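PDB 2PYL: DNA polymerase, which replicates the DNA of Bacillus phage phi29 from a protein primer with high processivity and fidelity, displacing the non-template strand and proofreading with a 3'-5' exonuclease. Local coordinates for residues 7-12 / 54-59; 58-63 / 117-122; 123-128 / 175-180. The protein carries 2 engineered substitutions. All blocks are in the same frame, centred on the assembly; numbering follows the deposited sequence.

Contact 1. Residues 7-12 / 54-59; sequences KMYSCA and VQADLY. Engineered in segment 7-12: A12 (natural residue Asp). With EDO (1,2-ethanediol), chain K.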
loop_
_atom_site.group_PDB
_atom_site.type_symbol
_atom_site.label_atom_id
_atom_site.label_comp_id
_atom_site.label_asym_id
_atom_site.label_seq_id
_atom_site.Cartn_x
_atom_site.Cartn_y
_atom_site.Cartn_z
ATOM N N LYS C 7 27.324 -11.142 -6.212
ATOM C CA LYS C 7 27.631 -9.784 -5.776
ATOM C C LYS C 7 26.394 -8.885 -5.853
ATOM O O LYS C 7 25.515 -9.095 -6.701
ATOM C CB LYS C 7 28.749 -9.190 -6.637
ATOM C CG LYS C 7 30.144 -9.725 -6.335
ATOM C CD LYS C 7 31.207 -8.892 -7.061
ATOM C CE LYS C 7 32.599 -9.048 -6.442
ATOM N NZ LYS C 7 33.552 -7.983 -6.923
ATOM N N MET C 8 26.350 -7.874 -4.982
ATOM C CA MET C 8 25.218 -6.938 -4.910
ATOM C C MET C 8 25.657 -5.490 -5.095
ATOM O O MET C 8 26.555 -5.033 -4.396
ATOM C CB MET C 8 24.515 -7.054 -3.557
ATOM C CG MET C 8 24.042 -8.441 -3.199
ATOM S SD MET C 8 23.412 -8.471 -1.505
ATOM C CE MET C 8 23.682 -10.197 -1.081
ATOM N N TYR C 9 24.991 -4.766 -5.997
ATOM C CA TYR C 9 25.351 -3.393 -6.329
ATOM C C TYR C 9 24.178 -2.439 -6.176
ATOM O O TYR C 9 23.049 -2.798 -6.454
ATOM C CB TYR C 9 25.894 -3.293 -7.757
ATOM C CG TYR C 9 27.225 -3.993 -7.961
ATOM C CD1 TYR C 9 27.276 -5.346 -8.237
ATOM C CD2 TYR C 9 28.433 -3.298 -7.845
ATOM C CE1 TYR C 9 28.489 -5.994 -8.409
ATOM C CE2 TYR C 9 29.645 -3.941 -8.023
ATOM C CZ TYR C 9 29.660 -5.291 -8.307
ATOM O OH TYR C 9 30.838 -5.956 -8.484
ATOM N N SER C 10 24.489 -1.220 -5.730
ATOM C CA SER C 10 23.544 -0.112 -5.624
ATOM C C SER C 10 23.804 0.853 -6.765
ATOM O O SER C 10 24.920 1.341 -6.929
ATOM C CB SER C 10 23.719 0.615 -4.291
ATOM O OG SER C 10 22.757 1.643 -4.138
ATOM N N CYS C 11 22.749 1.147 -7.523
ATOM C CA CYS C 11 22.839 1.877 -8.776
ATOM C C CYS C 11 21.855 3.023 -8.825
ATOM O O CYS C 11 20.875 3.032 -8.105
ATOM C CB CYS C 11 22.525 0.950 -9.951
ATOM S SG CYS C 11 23.540 -0.525 -10.086
ATOM N N ALA C 12 22.140 3.974 -9.709
ATOM C CA ALA C 12 21.301 5.129 -9.942
ATOM C C ALA C 12 21.603 5.730 -11.321
ATOM O O ALA C 12 22.699 5.566 -11.843
ATOM C CB ALA C 12 21.522 6.178 -8.840
ATOM N N VAL C 54 28.732 -8.306 -15.553
ATOM C CA VAL C 54 28.956 -8.345 -14.092
ATOM C C VAL C 54 28.355 -9.573 -13.384
ATOM O O VAL C 54 28.895 -10.024 -12.368
ATOM C CB VAL C 54 28.515 -7.027 -13.371
ATOM C CG1 VAL C 54 27.011 -6.813 -13.422
ATOM C CG2 VAL C 54 29.028 -7.030 -11.951
ATOM N N GLN C 55 27.264 -10.118 -13.928
ATOM C CA GLN C 55 26.620 -11.332 -13.388
ATOM C C GLN C 55 26.281 -11.187 -11.904
ATOM O O GLN C 55 26.684 -11.989 -11.068
ATOM C CB GLN C 55 27.500 -12.560 -13.607
ATOM C CG GLN C 55 27.623 -12.993 -15.048
ATOM C CD GLN C 55 28.306 -14.348 -15.162
ATOM O OE1 GLN C 55 27.839 -15.348 -14.602
ATOM N NE2 GLN C 55 29.422 -14.384 -15.871
ATOM N N ALA C 56 25.537 -10.135 -11.595
ATOM C CA ALA C 56 25.324 -9.723 -10.223
ATOM C C ALA C 56 23.874 -9.345 -10.011
ATOM O O ALA C 56 23.061 -9.393 -10.936
ATOM C CB ALA C 56 26.242 -8.535 -9.887
ATOM N N ASP C 57 23.569 -8.983 -8.770
ATOM C CA ASP C 57 22.265 -8.434 -8.401
ATOM C C ASP C 57 22.395 -6.930 -8.258
ATOM O O ASP C 57 23.228 -6.442 -7.501
ATOM C CB ASP C 57 21.763 -9.057 -7.089
ATOM C CG ASP C 57 21.438 -10.551 -7.227
ATOM O OD1 ASP C 57 21.389 -11.056 -8.368
ATOM O OD2 ASP C 57 21.235 -11.220 -6.185
ATOM N N LEU C 58 21.568 -6.209 -9.006
ATOM C CA LEU C 58 21.562 -4.758 -9.034
ATOM C C LEU C 58 20.286 -4.208 -8.380
ATOM O O LEU C 58 19.209 -4.810 -8.486
ATOM C CB LEU C 58 21.620 -4.286 -10.482
ATOM C CG LEU C 58 22.992 -4.208 -11.161
ATOM C CD1 LEU C 58 23.906 -5.367 -10.812
ATOM C CD2 LEU C 58 22.816 -4.073 -12.654
ATOM N N TYR C 59 20.422 -3.051 -7.729
ATOM C CA TYR C 59 19.299 -2.337 -7.109
ATOM C C TYR C 59 19.279 -0.877 -7.551
ATOM O O TYR C 59 20.295 -0.173 -7.459
ATOM C CB TYR C 59 19.385 -2.385 -5.580
ATOM C CG TYR C 59 19.249 -3.768 -4.974
ATOM C CD1 TYR C 59 20.343 -4.622 -4.895
ATOM C CD2 TYR C 59 18.027 -4.218 -4.478
ATOM C CE1 TYR C 59 20.228 -5.910 -4.342
ATOM C CE2 TYR C 59 17.898 -5.491 -3.909
ATOM C CZ TYR C 59 19.001 -6.327 -3.847
ATOM O OH TYR C 59 18.881 -7.586 -3.299
HETATM C C1 EDO K . 16.391 -10.915 -3.810
HETATM O O1 EDO K . 15.319 -11.578 -3.129
HETATM C C2 EDO K . 16.189 -9.409 -3.710
HETATM O O2 EDO K . 16.665 -8.894 -2.454
HETATM O O HOH W 1 28.495 -11.742 -8.811
#

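Contact 2. Residues 58-63 / 117-122; sequences LYFHNL and TVIYDS. With EDO (1,2-ethanediol), chain K.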
loop_
_atom_site.group_PDB
_atom_site.type_symbol
_atom_site.label_atom_id
_atom_site.label_comp_id
_atom_site.label_asym_id
_atom_site.label_seq_id
_atom_site.Cartn_x
_atom_site.Cartn_y
_atom_site.Cartn_z
ATOM N N LEU C 58 21.568 -6.209 -9.006
ATOM C CA LEU C 58 21.562 -4.758 -9.034
ATOM C C LEU C 58 20.286 -4.208 -8.380
ATOM O O LEU C 58 19.209 -4.810 -8.486
ATOM C CB LEU C 58 21.620 -4.286 -10.482
ATOM C CG LEU C 58 22.992 -4.208 -11.161
ATOM C CD1 LEU C 58 23.906 -5.367 -10.812
ATOM C CD2 LEU C 58 22.816 -4.073 -12.654
ATOM N N TYR C 59 20.422 -3.051 -7.729
ATOM C CA TYR C 59 19.299 -2.337 -7.109
ATOM C C TYR C 59 19.279 -0.877 -7.551
ATOM O O TYR C 59 20.295 -0.173 -7.459
ATOM C CB TYR C 59 19.385 -2.385 -5.580
ATOM C CG TYR C 59 19.249 -3.768 -4.974
ATOM C CD1 TYR C 59 20.343 -4.622 -4.895
ATOM C CD2 TYR C 59 18.027 -4.218 -4.478
ATOM C CE1 TYR C 59 20.228 -5.910 -4.342
ATOM C CE2 TYR C 59 17.898 -5.491 -3.909
ATOM C CZ TYR C 59 19.001 -6.327 -3.847
ATOM O OH TYR C 59 18.881 -7.586 -3.299
ATOM N N PHE C 60 18.128 -0.439 -8.049
ATOM C CA PHE C 60 17.851 0.975 -8.274
ATOM C C PHE C 60 16.750 1.396 -7.338
ATOM O O PHE C 60 15.801 0.634 -7.092
ATOM C CB PHE C 60 17.370 1.245 -9.705
ATOM C CG PHE C 60 18.452 1.186 -10.748
ATOM C CD1 PHE C 60 18.944 -0.030 -11.188
ATOM C CD2 PHE C 60 18.937 2.352 -11.327
ATOM C CE1 PHE C 60 19.920 -0.083 -12.183
ATOM C CE2 PHE C 60 19.915 2.307 -12.300
ATOM C CZ PHE C 60 20.410 1.097 -12.729
ATOM N N HIS C 61 16.843 2.625 -6.855
ATOM C CA HIS C 61 15.800 3.164 -6.008
ATOM C C HIS C 61 14.705 3.768 -6.877
ATOM O O HIS C 61 14.875 4.847 -7.458
ATOM C CB HIS C 61 16.347 4.182 -5.027
ATOM C CG HIS C 61 15.513 4.324 -3.802
ATOM N ND1 HIS C 61 15.279 3.268 -2.948
ATOM C CD2 HIS C 61 14.858 5.390 -3.283
ATOM C CE1 HIS C 61 14.520 3.683 -1.951
ATOM N NE2 HIS C 61 14.239 4.962 -2.139
ATOM N N ASN C 62 13.589 3.037 -6.945
ATOM C CA ASN C 62 12.478 3.279 -7.873
ATOM C C ASN C 62 12.792 2.716 -9.290
ATOM O O ASN C 62 12.989 3.458 -10.249
ATOM C CB ASN C 62 12.062 4.758 -7.903
ATOM C CG ASN C 62 10.708 4.972 -8.556
ATOM O OD1 ASN C 62 10.370 6.087 -8.968
ATOM N ND2 ASN C 62 9.935 3.900 -8.677
ATOM N N LEU C 63 12.829 1.387 -9.375
ATOM C CA LEU C 63 13.108 0.651 -10.613
ATOM C C LEU C 63 12.182 1.031 -11.768
ATOM O O LEU C 63 12.594 0.967 -12.920
ATOM C CB LEU C 63 13.000 -0.863 -10.367
ATOM C CG LEU C 63 13.483 -1.864 -11.442
ATOM C CD1 LEU C 63 14.960 -1.699 -11.795
ATOM C CD2 LEU C 63 13.198 -3.287 -10.974
ATOM N N THR C 117 22.222 -11.096 -15.388
ATOM C CA THR C 117 22.236 -10.048 -14.387
ATOM C C THR C 117 20.798 -9.743 -14.028
ATOM O O THR C 117 19.945 -9.634 -14.906
ATOM C CB THR C 117 22.969 -8.760 -14.866
ATOM O OG1 THR C 117 24.367 -9.038 -15.033
ATOM C CG2 THR C 117 22.819 -7.641 -13.848
ATOM N N VAL C 118 20.532 -9.630 -12.731
ATOM C CA VAL C 118 19.182 -9.362 -12.228
ATOM C C VAL C 118 19.144 -7.987 -11.559
ATOM O O VAL C 118 20.053 -7.613 -10.821
ATOM C CB VAL C 118 18.694 -10.471 -11.255
ATOM C CG1 VAL C 118 17.205 -10.323 -10.972
ATOM C CG2 VAL C 118 18.972 -11.848 -11.843
ATOM N N ILE C 119 18.090 -7.233 -11.859
ATOM C CA ILE C 119 17.918 -5.873 -11.366
ATOM C C ILE C 119 16.629 -5.791 -10.548
ATOM O O ILE C 119 15.550 -6.147 -11.036
ATOM C CB ILE C 119 17.902 -4.838 -12.526
ATOM C CG1 ILE C 119 19.119 -5.053 -13.446
ATOM C CG2 ILE C 119 17.884 -3.414 -11.962
ATOM C CD1 ILE C 119 19.172 -4.150 -14.665
ATOM N N TYR C 120 16.761 -5.321 -9.304
ATOM C CA TYR C 120 15.640 -5.201 -8.352
ATOM C C TYR C 120 15.354 -3.753 -7.955
ATOM O O TYR C 120 16.105 -2.833 -8.297
ATOM C CB TYR C 120 15.927 -6.003 -7.086
ATOM C CG TYR C 120 16.138 -7.480 -7.297
ATOM C CD1 TYR C 120 17.400 -8.036 -7.184
ATOM C CD2 TYR C 120 15.067 -8.330 -7.606
ATOM C CE1 TYR C 120 17.614 -9.395 -7.374
ATOM C CE2 TYR C 120 15.259 -9.700 -7.786
ATOM C CZ TYR C 120 16.552 -10.224 -7.673
ATOM O OH TYR C 120 16.787 -11.575 -7.836
ATOM N N ASP C 121 14.241 -3.569 -7.249
ATOM C CA ASP C 121 13.784 -2.274 -6.763
ATOM C C ASP C 121 14.060 -2.187 -5.256
ATOM O O ASP C 121 13.533 -2.978 -4.468
ATOM C CB ASP C 121 12.289 -2.111 -7.041
ATOM C CG ASP C 121 11.791 -0.670 -6.859
ATOM O OD1 ASP C 121 12.588 0.238 -6.496
ATOM O OD2 ASP C 121 10.580 -0.436 -7.098
ATOM N N SER C 122 14.895 -1.233 -4.851
ATOM C CA SER C 122 15.168 -1.055 -3.431
ATOM C C SER C 122 14.025 -0.287 -2.765
ATOM O O SER C 122 13.899 -0.324 -1.555
ATOM C CB SER C 122 16.517 -0.378 -3.203
ATOM O OG SER C 122 16.552 0.876 -3.848
HETATM C C1 EDO K . 16.391 -10.915 -3.810
HETATM O O1 EDO K . 15.319 -11.578 -3.129
HETATM C C2 EDO K . 16.189 -9.409 -3.710
HETATM O O2 EDO K . 16.665 -8.894 -2.454
HETATM O O HOH W 2 9.591 1.348 -8.740
#

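Contact 3. Residues 123-128 / 175-180; sequences LKKLPF and EALLIQ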
loop_
_atom_site.group_PDB
_atom_site.type_symbol
_atom_site.label_atom_id
_atom_site.label_comp_id
_atom_site.label_asym_id
_atom_site.label_seq_id
_atom_site.Cartn_x
_atom_site.Cartn_y
_atom_site.Cartn_z
ATOM N N LEU C 123 13.165 0.349 -3.558
ATOM C CA LEU C 123 11.944 0.989 -3.032
ATOM C C LEU C 123 10.942 -0.004 -2.416
ATOM O O LEU C 123 10.163 0.367 -1.538
ATOM C CB LEU C 123 11.260 1.831 -4.113
ATOM C CG LEU C 123 10.374 2.987 -3.660
ATOM C CD1 LEU C 123 11.153 4.070 -2.910
ATOM C CD2 LEU C 123 9.621 3.598 -4.866
ATOM N N LYS C 124 10.976 -1.255 -2.871
ATOM C CA LYS C 124 10.134 -2.337 -2.327
ATOM C C LYS C 124 10.600 -2.762 -0.933
ATOM O O LYS C 124 9.859 -3.354 -0.161
ATOM C CB LYS C 124 10.135 -3.553 -3.257
ATOM C CG LYS C 124 9.594 -3.305 -4.656
ATOM C CD LYS C 124 8.137 -2.969 -4.664
ATOM C CE LYS C 124 7.635 -2.753 -6.077
ATOM N NZ LYS C 124 8.223 -1.559 -6.704
ATOM N N LYS C 125 11.845 -2.443 -0.628
ATOM C CA LYS C 125 12.467 -2.772 0.638
ATOM C C LYS C 125 12.474 -1.551 1.570
ATOM O O LYS C 125 12.392 -1.693 2.793
ATOM C CB LYS C 125 13.901 -3.194 0.340
ATOM C CG LYS C 125 14.427 -4.296 1.205
ATOM C CD LYS C 125 14.095 -5.673 0.640
ATOM C CE LYS C 125 14.019 -6.686 1.787
ATOM N NZ LYS C 125 12.799 -6.454 2.622
ATOM N N LEU C 126 12.622 -0.364 0.976
ATOM C CA LEU C 126 12.732 0.908 1.697
ATOM C C LEU C 126 11.897 1.987 0.997
ATOM O O LEU C 126 12.444 2.818 0.286
ATOM C CB LEU C 126 14.195 1.350 1.743
ATOM C CG LEU C 126 15.196 0.455 2.494
ATOM C CD1 LEU C 126 16.607 0.700 1.985
ATOM C CD2 LEU C 126 15.082 0.687 4.005
ATOM N N PRO C 127 10.565 1.958 1.172
ATOM C CA PRO C 127 9.664 2.841 0.427
ATOM C C PRO C 127 9.669 4.292 0.920
ATOM O O PRO C 127 8.636 4.812 1.327
ATOM C CB PRO C 127 8.283 2.193 0.645
ATOM C CG PRO C 127 8.400 1.490 1.934
ATOM C CD PRO C 127 9.825 1.043 2.062
ATOM N N PHE C 128 10.839 4.926 0.848
ATOM C CA PHE C 128 11.032 6.310 1.290
ATOM C C PHE C 128 11.967 7.040 0.313
ATOM O O PHE C 128 12.781 6.395 -0.373
ATOM C CB PHE C 128 11.651 6.365 2.707
ATOM C CG PHE C 128 11.077 5.361 3.675
ATOM C CD1 PHE C 128 11.768 4.193 3.980
ATOM C CD2 PHE C 128 9.847 5.584 4.279
ATOM C CE1 PHE C 128 11.237 3.259 4.857
ATOM C CE2 PHE C 128 9.304 4.652 5.159
ATOM C CZ PHE C 128 10.000 3.490 5.447
ATOM N N GLU C 175 24.211 1.421 2.113
ATOM C CA GLU C 175 24.346 1.309 3.562
ATOM C C GLU C 175 23.040 0.872 4.228
ATOM O O GLU C 175 23.037 0.026 5.112
ATOM C CB GLU C 175 24.831 2.645 4.163
ATOM C CG GLU C 175 26.280 2.986 3.824
ATOM C CD GLU C 175 26.680 4.398 4.217
ATOM O OE1 GLU C 175 25.794 5.282 4.294
ATOM O OE2 GLU C 175 27.889 4.629 4.453
ATOM N N ALA C 176 21.935 1.460 3.798
ATOM C CA ALA C 176 20.615 1.135 4.337
ATOM C C ALA C 176 20.212 -0.302 3.995
ATOM O O ALA C 176 19.700 -1.028 4.840
ATOM C CB ALA C 176 19.562 2.149 3.835
ATOM N N LEU C 177 20.473 -0.715 2.762
ATOM C CA LEU C 177 20.152 -2.075 2.331
ATOM C C LEU C 177 20.983 -3.081 3.095
ATOM O O LEU C 177 20.482 -4.138 3.468
ATOM C CB LEU C 177 20.369 -2.269 0.828
ATOM C CG LEU C 177 19.209 -1.852 -0.069
ATOM C CD1 LEU C 177 19.640 -1.963 -1.519
ATOM C CD2 LEU C 177 17.969 -2.693 0.227
ATOM N N LEU C 178 22.246 -2.746 3.340
ATOM C CA LEU C 178 23.116 -3.642 4.094
ATOM C C LEU C 178 22.677 -3.792 5.554
ATOM O O LEU C 178 22.771 -4.885 6.111
ATOM C CB LEU C 178 24.576 -3.193 4.008
ATOM C CG LEU C 178 25.612 -4.231 4.459
ATOM C CD1 LEU C 178 25.434 -5.578 3.743
ATOM C CD2 LEU C 178 26.988 -3.674 4.217
ATOM N N ILE C 179 22.192 -2.706 6.155
ATOM C CA ILE C 179 21.652 -2.737 7.524
ATOM C C ILE C 179 20.495 -3.745 7.647
ATOM O O ILE C 179 20.450 -4.542 8.589
ATOM C CB ILE C 179 21.238 -1.287 8.017
ATOM C CG1 ILE C 179 22.483 -0.474 8.413
ATOM C CG2 ILE C 179 20.300 -1.342 9.211
ATOM C CD1 ILE C 179 22.309 1.041 8.347
ATOM N N GLN C 180 19.593 -3.726 6.670
ATOM C CA GLN C 180 18.463 -4.657 6.619
ATOM C C GLN C 180 18.896 -6.098 6.345
ATOM O O GLN C 180 18.504 -7.006 7.076
ATOM C CB GLN C 180 17.430 -4.204 5.576
ATOM C CG GLN C 180 16.849 -2.805 5.818
ATOM C CD GLN C 180 16.107 -2.667 7.152
ATOM O OE1 GLN C 180 14.902 -2.932 7.243
ATOM N NE2 GLN C 180 16.820 -2.223 8.186
HETATM O O HOH W 3 13.296 -3.717 4.907
#

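Contact 1. Residues 7-12 / 54-59
The ring of Y9 meets the 54-59 segment at its edge, where D57 O and the methyl CB of A56 lie near the ring plane, the methyl 3.7 Å from CE1; W50 packs edge-to-face with this ring. V54 comes in obliquely, its CG2 also 3.7 Å from Y9 CE1, and the tyrosine and valine run alongside one another, pointing opposite ways. The ring of Y59 presents its edge to the backbone: Y9 O lies in its plane, 3.6 Å from CD1. Y59 OH is hydrogen-bonded to O2 of a bound 1,2-ethanediol. L58 packs against C11, its CG 3.9 Å from C11 SG; with CG beside the backbone N (chi1 -83°), the leucine reaches Y9 CB through CD1.

Strands 8-12 and 57-59 pair in parallel: D57 N donates to K7 O at 2.8 Å, Y9 N to D57 O, Y59 N to Y9 O, and C11 N to Y59 O at 2.8 Å. A water accepts from K7 N and donates to Q55 O. E37 takes the Y9 hydroxyl and R6 the D57 carboxylate. Four backbone bonds thus fix the register of the strand carrying A12, an engineered replacement of the natural aspartate at a position essential for exonucleolysis, while apolar contacts close the face of Y9, C11 and L58.

Contact 2. Residues 58-63 / 117-122
L58 has the most surface buried here, and its branches lie alongside the side chains of the neighbouring strand: CD2 is 3.8 Å from T117 CG2 and 3.9 Å from I119 CG1. Its backbone is gripped from both ends, L58 N donating to V118 O and Y120 N to L58 O at 2.6 Å. The T117 hydroxyl has its stronger partner in V51 O, leaving the methyl to meet the leucine.

S122, next in buried area, sets OG between its backbone N and carbonyl carbon (chi1 58°), 2.9 Å from H61 ND1 in a hydrogen bond whose donor is not settled. S122 N also binds F60 O, approaching from above the carbonyl plane. H61 is held at its other nitrogen by F128 O.

Y120 lies with Y59 on the sheet face opposite to that of L58 and I119. Their rings are oblique, planes at 38°; Y120 CB packs 3.8 Å from Y59 CE2, and C2 of the ethanediol lies over the centre of the Y120 ring. Beyond the strands, D121 OD1 accepts L63 N at 3.1 Å from above the carboxylate plane and N62 N weakly; K124 pairs with D121 OD2.

Strand 57-60 leads to helix 63-76, strand 114-121 to the loop before helix 130-137. Y59 and H61 serve terminal-protein binding, N62 takes part in stabilising the frayed primer terminus, and S122 binds single-stranded DNA and is essential for exonucleolysis. Adjacent parallel strands with such residues at their C-terminal ends fit the RNase H-like 3'-5' exonuclease domain of family B polymerases.

Contact 3. Residues 123-128 / 175-180
K125 and L126 face one side of helix 175-180 from a loop in which residues 123-125 take helical backbone angles but do not form a regular helix. The nearest backbone pair, K125 and L177, has CA atoms 7.9 Å apart, and no direct hydrogen bond crosses between the segments. An inverse gamma turn centred on P127 is closed by F128 N to L126 O.

L126 does most of the touching. A chi1 of -63°, which sets CG anti to the carbonyl carbon, turns CD1 to the helix, 3.8 Å from A176 CB and 4.1 Å from L177 CD2, while CD2 approaches Q180 CG at 4.3 Å. L177 CD2 also meets the aliphatic part of K125, 4.0 Å from its CG, the two side chains crossing at a slant. The lysine chain bends at chi2 (87°) and again at chi4, and its NZ forms a salt bridge with D193. F137 of helix 130-137 packs against both L126 and Q180.

A single water provides the polar link, donating to K125 O at 3.1 Å and to Q180 OE1 at 2.9 Å. The contact is thus chiefly apolar, joining the loop after strand 114-121 to helix 160-181 by packing of aliphatic groups, with the water supplying a hydrogen bond to each of two polar atoms of otherwise buried residues.

How the contacts relate
Contacts 1 and 2 share strand 57-60 and lie side by side in one sheet, their centres 7 Å apart; A56 O and V118 N, 3.1 Å apart, probably extend the pairing between them, and both touch the same ethanediol. Contact 3 follows along the chain from contact 2, with centres 11 Å apart, and N62 ND2 lies 3.8 Å from L123 CD2. Contacts 1 and 3, centres 14 Å apart, meet where L177 CD1 of helix 160-181 lies 3.9 Å from Y59 CG. Together the segments carry A12, N62, S122 and L123 of the exonuclease site. Contacts 2 and 3 each come within about 5 Å (nearest atoms) of the bound nucleic acid, contact 1 within about 9 Å.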